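Local coordinates for chemotaxis protein CheX (Desulfovibrio desulfuricans subsp. desulfuricans str. G20, PDB 3HM4) that probably acts as a chemotaxis phosphatase that removes the phosphoryl group from the response regulator CheY, at residues T18-T23 with N97-Q102; Q33-K38 with V137-F142; S47-I52 with H127-V132; G58-T63 with F149-C154. One frame throughout, in Å; residues are numbered along the deposited sequence. Where two conformers were deposited one is given.

Interaction 1: T18-T23 with N97-Q102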
loop_
_atom_site.group_PDB
_atom_site.type_symbol
_atom_site.label_atom_id
_atom_site.label_comp_id
_atom_site.label_asym_id
_atom_site.label_seq_id
_atom_site.Cartn_x
_atom_site.Cartn_y
_atom_site.Cartn_z
ATOM N N THR A 18 7.939 -12.685 12.536
ATOM C CA THR A 18 9.129 -13.179 13.216
ATOM C C THR A 18 9.797 -14.280 12.411
ATOM O O THR A 18 11.034 -14.230 12.164
ATOM C CB THR A 18 8.776 -13.666 14.652
ATOM O OG1 THR A 18 8.138 -12.607 15.392
ATOM C CG2 THR A 18 10.025 -14.218 15.391
ATOM N N ASN A 19 8.997 -15.243 11.950
ATOM C CA ASN A 19 9.566 -16.369 11.203
ATOM C C ASN A 19 10.189 -15.929 9.891
ATOM O O ASN A 19 11.283 -16.362 9.563
ATOM C CB ASN A 19 8.518 -17.455 10.964
ATOM C CG ASN A 19 8.105 -18.178 12.241
ATOM O OD1 ASN A 19 8.745 -18.047 13.290
ATOM N ND2 ASN A 19 7.015 -18.931 12.160
ATOM N N VAL A 20 9.514 -15.066 9.130
ATOM C CA VAL A 20 10.053 -14.627 7.851
ATOM C C VAL A 20 11.359 -13.837 8.024
ATOM O O VAL A 20 12.338 -14.105 7.330
ATOM C CB VAL A 20 9.018 -13.796 7.036
ATOM C CG1 VAL A 20 9.645 -13.219 5.812
ATOM C CG2 VAL A 20 7.862 -14.717 6.647
ATOM N N LEU A 21 11.357 -12.851 8.932
ATOM C CA LEU A 21 12.568 -12.038 9.158
ATOM C C LEU A 21 13.743 -12.873 9.686
ATOM O O LEU A 21 14.898 -12.615 9.309
ATOM C CB LEU A 21 12.309 -10.776 9.996
ATOM C CG LEU A 21 11.783 -9.542 9.239
ATOM C CD1 LEU A 21 12.782 -9.123 8.107
ATOM C CD2 LEU A 21 10.421 -9.789 8.702
ATOM N N SER A 22 13.441 -13.819 10.566
ATOM C CA SER A 22 14.456 -14.752 11.122
ATOM C C SER A 22 15.089 -15.543 9.978
ATOM O O SER A 22 16.318 -15.527 9.768
ATOM C CB SER A 22 13.825 -15.741 12.114
ATOM O OG SER A 22 13.400 -15.119 13.314
ATOM N N THR A 23 14.233 -16.202 9.217
ATOM C CA THR A 23 14.691 -17.083 8.131
ATOM C C THR A 23 15.414 -16.382 7.030
ATOM O O THR A 23 16.533 -16.775 6.661
ATOM C CB THR A 23 13.526 -17.827 7.492
ATOM O OG1 THR A 23 12.888 -18.611 8.491
ATOM C CG2 THR A 23 13.990 -18.707 6.345
ATOM N N ASN A 97 5.485 -10.566 0.701
ATOM C CA ASN A 97 4.718 -11.685 0.129
ATOM C C ASN A 97 4.729 -12.879 1.069
ATOM O O ASN A 97 3.716 -13.538 1.250
ATOM C CB ASN A 97 5.254 -12.091 -1.254
ATOM C CG ASN A 97 4.538 -11.402 -2.394
ATOM O OD1 ASN A 97 3.305 -11.295 -2.368
ATOM N ND2 ASN A 97 5.267 -10.985 -3.404
HETATM N N MSE A 98 5.880 -13.164 1.681
HETATM C CA MSE A 98 6.000 -14.283 2.600
HETATM C C MSE A 98 5.235 -14.072 3.900
HETATM O O MSE A 98 4.581 -15.002 4.386
HETATM C CB MSE A 98 7.459 -14.614 2.898
HETATM C CG MSE A 98 8.216 -15.158 1.697
HETATM SE SE MSE A 98 10.094 -15.356 2.097
HETATM C CE MSE A 98 9.962 -16.699 3.430
ATOM N N ILE A 99 5.266 -12.850 4.450
ATOM C CA ILE A 99 4.489 -12.549 5.640
ATOM C C ILE A 99 2.983 -12.715 5.315
ATOM O O ILE A 99 2.261 -13.344 6.074
ATOM C CB ILE A 99 4.758 -11.133 6.205
ATOM C CG1 ILE A 99 6.177 -11.110 6.815
ATOM C CG2 ILE A 99 3.707 -10.714 7.259
ATOM C CD1 ILE A 99 6.639 -9.707 7.190
ATOM N N SER A 100 2.545 -12.167 4.182
ATOM C CA SER A 100 1.164 -12.331 3.786
ATOM C C SER A 100 0.780 -13.826 3.675
ATOM O O SER A 100 -0.244 -14.263 4.223
ATOM C CB SER A 100 0.914 -11.632 2.467
ATOM O OG SER A 100 -0.398 -11.890 2.007
ATOM N N GLY A 101 1.596 -14.598 2.981
ATOM C CA GLY A 101 1.291 -16.028 2.790
ATOM C C GLY A 101 1.232 -16.793 4.098
ATOM O O GLY A 101 0.286 -17.554 4.361
ATOM N N GLN A 102 2.205 -16.532 4.970
ATOM C CA GLN A 102 2.267 -17.237 6.262
ATOM C C GLN A 102 1.196 -16.814 7.243
ATOM O O GLN A 102 0.619 -17.642 7.917
ATOM C CB GLN A 102 3.667 -17.136 6.856
ATOM C CG GLN A 102 4.657 -17.874 5.977
ATOM C CD GLN A 102 6.067 -17.909 6.511
ATOM O OE1 GLN A 102 6.288 -17.860 7.707
ATOM N NE2 GLN A 102 7.023 -18.016 5.603
HETATM O O HOH W 1 4.673 -18.531 10.084
#
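V20 sets its isopropyl group into the surface of helix 84-109, where M98, I99 and Q102 surround it. The axes of 18-23 and 97-102 approach to 9.3 Å and run at 141°, closer to antiparallel than to perpendicular. V20 and I99 are the nearest pair of backbone positions. CG1 of V20, anti to the backbone N (chi1 173°), lies 3.9 Å from CB of selenomethionine M98. The other methyl, CG2, meets the same M98 CB at 3.8 Å, so both branches of V20 rest on the root of that side chain. CG2 also touches the amide group of Q102 at CD, OE1 and NE2, with NE2 nearest at 3.6 Å. I99 flanks V20: its CG1 meets V20 CB at 3.9 Å, and its CD1 extends to L21 CD2 at 4.1 Å, carrying the apolar seam deeper between helix and sheet. Toward the surface the contact turns polar. A water accepts from ND2 of N19 and donates to OE1 of Q102, 3.0 Å from the latter, at the exposed margin; this holds for one of two conformers of N19, so the bridge is tentative. No direct hydrogen bond joins the two segments, so apolar packing carries the contact. M98 also touches M24, and V95 touches V20 and L21 from the preceding turn. With V95, M98, I99 and Q102 around V20, the arrangement is a local knobs-into-holes contact, joining the N-terminal helix to the long helix on one side of the CheX sheet.

Interaction 2: Q33-K38 with V137-F142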
loop_
_atom_site.group_PDB
_atom_site.type_symbol
_atom_site.label_atom_id
_atom_site.label_comp_id
_atom_site.label_asym_id
_atom_site.label_seq_id
_atom_site.Cartn_x
_atom_site.Cartn_y
_atom_site.Cartn_z
ATOM N N GLN A 33 5.020 -5.895 22.626
ATOM C CA GLN A 33 3.582 -6.057 22.838
ATOM C C GLN A 33 2.798 -5.347 21.763
ATOM O O GLN A 33 3.083 -4.183 21.441
ATOM C CB GLN A 33 3.091 -5.538 24.191
ATOM C CG GLN A 33 3.583 -6.323 25.353
ATOM C CD GLN A 33 3.154 -7.778 25.371
ATOM O OE1 GLN A 33 3.982 -8.669 25.515
ATOM N NE2 GLN A 33 1.867 -8.024 25.193
ATOM N N PRO A 34 1.772 -6.026 21.221
ATOM C CA PRO A 34 0.911 -5.319 20.276
ATOM C C PRO A 34 0.204 -4.168 20.969
ATOM O O PRO A 34 -0.062 -4.216 22.184
ATOM C CB PRO A 34 -0.129 -6.368 19.891
ATOM C CG PRO A 34 0.582 -7.667 20.071
ATOM C CD PRO A 34 1.388 -7.457 21.314
ATOM N N TYR A 35 -0.065 -3.109 20.225
ATOM C CA TYR A 35 -0.798 -1.983 20.743
ATOM C C TYR A 35 -1.739 -1.447 19.689
ATOM O O TYR A 35 -1.503 -1.631 18.487
ATOM C CB TYR A 35 0.134 -0.877 21.279
ATOM C CG TYR A 35 1.023 -0.202 20.264
ATOM C CD1 TYR A 35 2.239 -0.738 19.908
ATOM C CD2 TYR A 35 0.614 0.978 19.623
ATOM C CE1 TYR A 35 3.076 -0.075 18.978
ATOM C CE2 TYR A 35 1.422 1.638 18.684
ATOM C CZ TYR A 35 2.648 1.085 18.352
ATOM O OH TYR A 35 3.419 1.749 17.433
ATOM N N VAL A 36 -2.799 -0.779 20.132
ATOM C CA VAL A 36 -3.704 -0.071 19.237
ATOM C C VAL A 36 -3.036 1.254 18.892
ATOM O O VAL A 36 -2.718 2.047 19.789
ATOM C CB VAL A 36 -5.105 0.105 19.824
ATOM C CG1 VAL A 36 -5.961 1.002 18.916
ATOM C CG2 VAL A 36 -5.800 -1.268 20.078
ATOM N N LYS A 37 -2.801 1.519 17.602
ATOM C CA LYS A 37 -2.195 2.748 17.176
ATOM C C LYS A 37 -3.107 3.941 17.519
ATOM O O LYS A 37 -4.286 3.894 17.240
ATOM C CB LYS A 37 -1.956 2.652 15.662
ATOM C CG LYS A 37 -1.000 3.611 15.137
ATOM C CD LYS A 37 -0.843 3.405 13.655
ATOM C CE LYS A 37 0.110 4.381 13.137
ATOM N NZ LYS A 37 1.528 4.017 13.450
ATOM N N LYS A 38 -2.543 4.973 18.118
ATOM C CA LYS A 38 -3.284 6.184 18.401
ATOM C C LYS A 38 -2.876 7.314 17.489
ATOM O O LYS A 38 -3.563 8.321 17.447
ATOM C CB LYS A 38 -3.159 6.562 19.873
ATOM C CG LYS A 38 -3.627 5.431 20.813
ATOM C CD LYS A 38 -5.078 4.951 20.548
ATOM C CE LYS A 38 -5.548 3.884 21.508
ATOM N NZ LYS A 38 -5.769 4.472 22.870
ATOM N N VAL A 137 -6.195 0.220 14.077
ATOM C CA VAL A 137 -5.014 -0.313 13.473
ATOM C C VAL A 137 -4.166 -0.866 14.614
ATOM O O VAL A 137 -3.920 -0.171 15.589
ATOM C CB VAL A 137 -4.273 0.758 12.678
ATOM C CG1 VAL A 137 -2.923 0.208 12.158
ATOM C CG2 VAL A 137 -5.140 1.279 11.514
ATOM N N ILE A 138 -3.715 -2.097 14.459
ATOM C CA ILE A 138 -2.912 -2.788 15.479
ATOM C C ILE A 138 -1.453 -2.718 15.004
ATOM O O ILE A 138 -1.143 -3.027 13.851
ATOM C CB ILE A 138 -3.361 -4.263 15.654
ATOM C CG1 ILE A 138 -4.857 -4.364 15.964
ATOM C CG2 ILE A 138 -2.497 -4.982 16.710
ATOM C CD1 ILE A 138 -5.311 -3.539 17.116
ATOM N N ALA A 139 -0.563 -2.302 15.897
ATOM C CA ALA A 139 0.855 -2.185 15.627
ATOM C C ALA A 139 1.637 -3.104 16.569
ATOM O O ALA A 139 1.318 -3.238 17.747
ATOM C CB ALA A 139 1.330 -0.721 15.797
ATOM N N ILE A 140 2.698 -3.714 16.050
ATOM C CA ILE A 140 3.585 -4.541 16.847
ATOM C C ILE A 140 5.015 -4.068 16.583
ATOM O O ILE A 140 5.512 -4.240 15.465
ATOM C CB ILE A 140 3.459 -6.034 16.581
ATOM C CG1 ILE A 140 1.967 -6.478 16.595
ATOM C CG2 ILE A 140 4.306 -6.781 17.673
ATOM C CD1 ILE A 140 1.308 -6.506 15.254
ATOM N N PRO A 141 5.684 -3.472 17.589
ATOM C CA PRO A 141 7.043 -3.003 17.371
ATOM C C PRO A 141 8.021 -4.172 17.528
ATOM O O PRO A 141 7.764 -5.084 18.322
ATOM C CB PRO A 141 7.233 -1.958 18.465
ATOM C CG PRO A 141 6.417 -2.546 19.627
ATOM C CD PRO A 141 5.249 -3.288 18.978
ATOM N N PHE A 142 9.165 -4.085 16.821
ATOM C CA PHE A 142 10.185 -5.118 16.884
ATOM C C PHE A 142 11.549 -4.509 17.099
ATOM O O PHE A 142 11.890 -3.472 16.514
ATOM C CB PHE A 142 10.288 -5.902 15.555
ATOM C CG PHE A 142 9.224 -6.951 15.356
ATOM C CD1 PHE A 142 7.912 -6.588 15.041
ATOM C CD2 PHE A 142 9.550 -8.294 15.416
ATOM C CE1 PHE A 142 6.937 -7.559 14.828
ATOM C CE2 PHE A 142 8.615 -9.278 15.162
ATOM C CZ PHE A 142 7.279 -8.899 14.875
HETATM O O HOH W 2 -6.136 2.725 15.682
#
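Antiparallel strand pairing joins Y35 and V36 to A139 and I138 at one side of the six-stranded sheet, where 30-36 is the outermost strand and 138-143 its neighbour. Y35 and A139 form a hydrogen-bonded pair: Y35 N donates to A139 O and A139 N to Y35 O, both at 2.8 Å, the second almost perfectly straight at 179°. V36 and I138 are the following non-hydrogen-bonded pair, and K37 N adds a third bond to V137 O. Beside that bond a water donates to K37 O and accepts from V137 N. On the face that carries Y35 and A139, the tyrosine folds back over its partner. Its chi1 of 64° places CG between the backbone N and the carbonyl carbon, and A139 CB lies over the ring, 3.7 Å from its centroid and displaced toward CZ, a CH-pi contact. P141 CD comes to the ring edge, 3.9 Å from CE1. On the opposite face V36 CG2 meets I138 CD1 at 3.8 Å, while the P34 ring packs through CB on CG1 of I140. The aliphatic chain of K37 lies alongside V137, while its NZ forms a salt bridge with E152 on the strand beyond. Short, nearly linear backbone bonds thus fix the register, apolar groups flank them on both faces, and the salt bridge to E152 would offset the lysine charge one strand further in.

Interaction 3: S47-I52 with H127-V132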
loop_
_atom_site.group_PDB
_atom_site.type_symbol
_atom_site.label_atom_id
_atom_site.label_comp_id
_atom_site.label_asym_id
_atom_site.label_seq_id
_atom_site.Cartn_x
_atom_site.Cartn_y
_atom_site.Cartn_z
ATOM N N SER A 47 8.920 1.169 3.695
ATOM C CA SER A 47 7.731 0.466 4.118
ATOM C C SER A 47 7.286 -0.470 3.013
ATOM O O SER A 47 7.638 -0.300 1.845
ATOM C CB SER A 47 6.583 1.409 4.449
ATOM O OG SER A 47 6.893 2.291 5.524
ATOM N N ALA A 48 6.452 -1.421 3.403
ATOM C CA ALA A 48 5.758 -2.272 2.440
ATOM C C ALA A 48 4.352 -2.479 2.941
ATOM O O ALA A 48 4.112 -2.449 4.150
ATOM C CB ALA A 48 6.461 -3.578 2.197
ATOM N N VAL A 49 3.434 -2.715 2.017
ATOM C CA VAL A 49 2.041 -2.880 2.365
ATOM C C VAL A 49 1.398 -3.857 1.418
ATOM O O VAL A 49 1.721 -3.860 0.224
ATOM C CB VAL A 49 1.295 -1.520 2.416
ATOM C CG1 VAL A 49 1.315 -0.789 1.080
ATOM C CG2 VAL A 49 -0.130 -1.680 2.947
ATOM N N VAL A 50 0.457 -4.643 1.936
ATOM C CA VAL A 50 -0.233 -5.657 1.143
ATOM C C VAL A 50 -1.645 -5.835 1.643
ATOM O O VAL A 50 -1.861 -6.042 2.823
ATOM C CB VAL A 50 0.548 -7.014 1.092
ATOM C CG1 VAL A 50 0.737 -7.695 2.495
ATOM C CG2 VAL A 50 -0.101 -7.969 0.088
ATOM N N GLY A 51 -2.594 -5.750 0.712
ATOM C CA GLY A 51 -3.993 -5.896 1.081
ATOM C C GLY A 51 -4.410 -7.353 1.220
ATOM O O GLY A 51 -3.844 -8.249 0.576
ATOM N N ILE A 52 -5.406 -7.578 2.073
ATOM C CA ILE A 52 -6.010 -8.902 2.259
ATOM C C ILE A 52 -7.517 -8.749 2.178
ATOM O O ILE A 52 -8.101 -7.725 2.573
ATOM C CB ILE A 52 -5.515 -9.587 3.567
ATOM C CG1 ILE A 52 -5.945 -8.841 4.821
ATOM C CG2 ILE A 52 -3.980 -9.754 3.498
ATOM C CD1 ILE A 52 -5.538 -9.591 6.108
ATOM N N HIS A 127 9.066 9.146 5.200
ATOM C CA HIS A 127 7.705 9.067 4.651
ATOM C C HIS A 127 6.754 8.578 5.740
ATOM O O HIS A 127 7.169 8.029 6.748
ATOM C CB HIS A 127 7.636 8.174 3.401
ATOM C CG HIS A 127 7.805 6.714 3.690
ATOM N ND1 HIS A 127 8.993 6.047 3.499
ATOM C CD2 HIS A 127 6.920 5.798 4.151
ATOM C CE1 HIS A 127 8.823 4.777 3.856
ATOM N NE2 HIS A 127 7.576 4.594 4.250
ATOM N N THR A 128 5.470 8.758 5.484
ATOM C CA THR A 128 4.466 8.183 6.316
ATOM C C THR A 128 3.529 7.291 5.532
ATOM O O THR A 128 3.256 7.523 4.363
ATOM C CB THR A 128 3.630 9.231 7.065
ATOM O OG1 THR A 128 2.964 10.094 6.151
ATOM C CG2 THR A 128 4.530 10.081 7.979
ATOM N N ILE A 129 2.992 6.281 6.212
ATOM C CA ILE A 129 1.963 5.409 5.681
ATOM C C ILE A 129 0.825 5.382 6.691
ATOM O O ILE A 129 1.053 5.249 7.903
ATOM C CB ILE A 129 2.499 4.013 5.315
ATOM C CG1 ILE A 129 1.387 3.113 4.744
ATOM C CG2 ILE A 129 3.146 3.331 6.478
ATOM C CD1 ILE A 129 1.916 1.914 3.883
ATOM N N SER A 130 -0.389 5.501 6.170
ATOM C CA SER A 130 -1.608 5.552 6.954
ATOM C C SER A 130 -2.638 4.578 6.386
ATOM O O SER A 130 -2.967 4.653 5.221
ATOM C CB SER A 130 -2.233 6.952 6.895
ATOM O OG SER A 130 -1.341 7.967 7.412
ATOM N N HIS A 131 -3.180 3.721 7.218
ATOM C CA HIS A 131 -4.246 2.791 6.859
ATOM C C HIS A 131 -5.584 3.485 6.844
ATOM O O HIS A 131 -5.926 4.206 7.788
ATOM C CB HIS A 131 -4.286 1.590 7.815
ATOM C CG HIS A 131 -3.117 0.689 7.638
ATOM N ND1 HIS A 131 -3.128 -0.364 6.745
ATOM C CD2 HIS A 131 -1.907 0.651 8.258
ATOM C CE1 HIS A 131 -1.956 -0.976 6.780
ATOM N NE2 HIS A 131 -1.193 -0.367 7.678
ATOM N N VAL A 132 -6.358 3.296 5.781
ATOM C CA VAL A 132 -7.652 3.939 5.605
ATOM C C VAL A 132 -8.707 2.912 5.981
ATOM O O VAL A 132 -9.023 2.002 5.194
ATOM C CB VAL A 132 -7.835 4.410 4.162
ATOM C CG1 VAL A 132 -9.239 4.986 3.935
ATOM C CG2 VAL A 132 -6.738 5.404 3.760
#
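Strands 47-52 and 127-131 run in nearly the same direction, 21° apart, but their axes come no closer than 8.9 Å, and no backbone hydrogen bond joins S47, V49 and their partners H127 and I129. One strand therefore lies over a face of the sheet rather than within it, and side chains span the gap. At one end S47 OG meets NE2 of H127 at 2.7 Å, a hydrogen bond that either group could donate. The hydroxyl sits at the edge of the imidazole, in the plane of the ring. H127 ND1 is bonded to G124 O, so both ring nitrogens are held and rotation of the ring is restrained; S47 OG is bonded also to T63 OG1. Next along, I129 reaches across with CG1 anti to its backbone N (chi1 -180°), and its CD1 packs on V49 CB at 3.8 Å, with V49 CG1 at 3.9 Å. H131 approaches V49 CG2 obliquely through CE1, at 4.3 Å, while its NE2 is bonded to S61 OG. An unidentified ligand, probably from the crystallisation liquor, comes within about 3 Å of the V49 side chain, nearest atoms. Strand 47-53 runs between 58-64 and 115-123, with helix 84-109 against A48 and V50 behind it; T128 to H131 pair antiparallel with a strand of the second subunit, continuing a sheet across the dimer interface.

Interaction 4: G58-T63 with F149-C154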
loop_
_atom_site.group_PDB
_atom_site.type_symbol
_atom_site.label_atom_id
_atom_site.label_comp_id
_atom_site.label_asym_id
_atom_site.label_seq_id
_atom_site.Cartn_x
_atom_site.Cartn_y
_atom_site.Cartn_z
ATOM N N GLY A 58 -8.790 -5.912 4.709
ATOM C CA GLY A 58 -7.793 -5.192 5.476
ATOM C C GLY A 58 -6.463 -5.146 4.804
ATOM O O GLY A 58 -6.394 -5.203 3.582
ATOM N N SER A 59 -5.443 -4.994 5.631
ATOM C CA SER A 59 -4.109 -4.786 5.112
ATOM C C SER A 59 -3.060 -5.146 6.164
ATOM O O SER A 59 -3.343 -5.105 7.360
ATOM C CB SER A 59 -3.973 -3.317 4.789
ATOM O OG SER A 59 -2.740 -3.016 4.205
ATOM N N ILE A 60 -1.881 -5.509 5.672
ATOM C CA ILE A 60 -0.693 -5.722 6.508
ATOM C C ILE A 60 0.390 -4.773 5.988
ATOM O O ILE A 60 0.635 -4.717 4.771
ATOM C CB ILE A 60 -0.150 -7.167 6.438
ATOM C CG1 ILE A 60 -1.257 -8.195 6.680
ATOM C CG2 ILE A 60 1.054 -7.366 7.397
ATOM C CD1 ILE A 60 -0.857 -9.623 6.302
ATOM N N SER A 61 1.012 -3.998 6.879
ATOM C CA SER A 61 2.166 -3.190 6.484
ATOM C C SER A 61 3.338 -3.428 7.414
ATOM O O SER A 61 3.199 -3.895 8.538
ATOM C CB SER A 61 1.835 -1.692 6.428
ATOM O OG SER A 61 1.501 -1.218 7.699
ATOM N N VAL A 62 4.508 -3.070 6.913
ATOM C CA VAL A 62 5.721 -3.090 7.708
ATOM C C VAL A 62 6.481 -1.793 7.408
ATOM O O VAL A 62 6.636 -1.433 6.254
ATOM C CB VAL A 62 6.530 -4.377 7.444
ATOM C CG1 VAL A 62 6.934 -4.498 5.972
ATOM C CG2 VAL A 62 7.701 -4.478 8.407
ATOM N N THR A 63 6.894 -1.080 8.450
ATOM C CA THR A 63 7.637 0.162 8.339
ATOM C C THR A 63 8.974 -0.062 9.027
ATOM O O THR A 63 9.022 -0.349 10.236
ATOM C CB THR A 63 6.878 1.372 8.867
ATOM O OG1 THR A 63 5.747 1.604 8.038
ATOM C CG2 THR A 63 7.753 2.627 8.892
ATOM N N PHE A 149 11.727 -2.170 13.389
ATOM C CA PHE A 149 10.635 -2.043 12.428
ATOM C C PHE A 149 9.347 -2.279 13.203
ATOM O O PHE A 149 9.370 -2.805 14.310
ATOM C CB PHE A 149 10.798 -3.007 11.217
ATOM C CG PHE A 149 10.651 -4.480 11.532
ATOM C CD1 PHE A 149 9.394 -5.074 11.492
ATOM C CD2 PHE A 149 11.732 -5.253 11.934
ATOM C CE1 PHE A 149 9.236 -6.426 11.766
ATOM C CE2 PHE A 149 11.571 -6.571 12.222
ATOM C CZ PHE A 149 10.305 -7.173 12.164
ATOM N N THR A 150 8.240 -1.955 12.561
ATOM C CA THR A 150 6.923 -2.184 13.131
ATOM C C THR A 150 6.011 -2.802 12.082
ATOM O O THR A 150 6.013 -2.344 10.946
ATOM C CB THR A 150 6.276 -0.852 13.621
ATOM O OG1 THR A 150 7.059 -0.312 14.712
ATOM C CG2 THR A 150 4.851 -1.015 14.130
ATOM N N VAL A 151 5.236 -3.817 12.467
ATOM C CA VAL A 151 4.201 -4.431 11.635
ATOM C C VAL A 151 2.877 -3.842 12.064
ATOM O O VAL A 151 2.627 -3.673 13.271
ATOM C CB VAL A 151 4.099 -5.954 11.823
ATOM C CG1 VAL A 151 2.781 -6.541 11.210
ATOM C CG2 VAL A 151 5.314 -6.616 11.233
ATOM N N GLU A 152 2.018 -3.500 11.096
ATOM C CA GLU A 152 0.679 -3.006 11.395
ATOM C C GLU A 152 -0.329 -3.788 10.598
ATOM O O GLU A 152 -0.028 -4.263 9.485
ATOM C CB GLU A 152 0.558 -1.521 11.068
ATOM C CG GLU A 152 1.590 -0.675 11.811
ATOM C CD GLU A 152 1.540 0.785 11.557
ATOM O OE1 GLU A 152 1.017 1.171 10.511
ATOM O OE2 GLU A 152 2.146 1.547 12.369
ATOM N N PHE A 153 -1.517 -3.950 11.150
ATOM C CA PHE A 153 -2.579 -4.574 10.394
ATOM C C PHE A 153 -3.915 -4.002 10.790
ATOM O O PHE A 153 -4.072 -3.395 11.863
ATOM C CB PHE A 153 -2.561 -6.114 10.485
ATOM C CG PHE A 153 -2.972 -6.661 11.813
ATOM C CD1 PHE A 153 -2.017 -6.908 12.817
ATOM C CD2 PHE A 153 -4.304 -6.942 12.095
ATOM C CE1 PHE A 153 -2.410 -7.410 14.052
ATOM C CE2 PHE A 153 -4.680 -7.439 13.335
ATOM C CZ PHE A 153 -3.746 -7.662 14.307
ATOM N N CYS A 154 -4.886 -4.189 9.908
ATOM C CA CYS A 154 -6.263 -3.817 10.214
ATOM C C CYS A 154 -7.203 -4.765 9.482
ATOM O O CYS A 154 -6.817 -5.366 8.478
ATOM C CB CYS A 154 -6.594 -2.387 9.856
ATOM S SG CYS A 154 -6.400 -1.954 8.121
HETATM O O HOH W 3 3.401 0.339 8.662
#
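V62 and F149 mark the tightly packed face of this antiparallel pair: in one of two conformers modelled for V62, its CG2 touches CD1 of the F149 ring at 3.6 Å. I60, V151 and F153 continue that apolar face. F149 stacks its ring on F142, and F153 stacks on F13. Between the strands six backbone hydrogen bonds link three pairs, S59 with C154, S61 with E152 and T63 with T150; the central two, S61 N to E152 O and E152 N to S61 O, are 2.8 Å long, those at S59 and C154 longer. G58, with no side chain, brings CA to 3.2 Å from C154 O. The other face is polar and looser, and water enters the packing there. One water lies 2.6 Å from S61 OG and 2.7 Å from T63 OG1, and makes a weak bond to E152 OE1. S61 OG touches E152 CB at 3.5 Å. These groups also have protein partners: S61 OG bonds H131 NE2, T63 OG1 bonds S47 OG, and E152 OE2 forms a salt bridge with K37 NZ. S59 OG bonds an unidentified ligand, probably from the crystallisation liquor. The pair sits mid-sheet between strands 47-53 and 138-143, with helix 10-25 on the apolar face through F13, T17 and L21, and strand 127-131 over the polar one.

Overall arrangement
From the N terminus, helix 10-25 opens interaction 1, and segment 33-38 and strands 47-52 and 58-63 open interactions 2, 3 and 4 before any contact closes. Helix 84-109 then closes interaction 1; 127-132 closes interaction 3, 137-142 interaction 2, and 149-154 interaction 4. Interaction 3 therefore lies wholly within the span of interaction 2, while every other pair of contacts crosses. Interactions 2 and 4 adjoin through 138-143 and 149-155, and interactions 3 and 4 through 47-53 and 58-64, so these four strands are neighbours in one sheet. Interaction 1 seals the helices over one side, L21 packing on F149 and S100 on V50; interaction 3 places strand 127-131 over the opposite side, at the second-subunit interface.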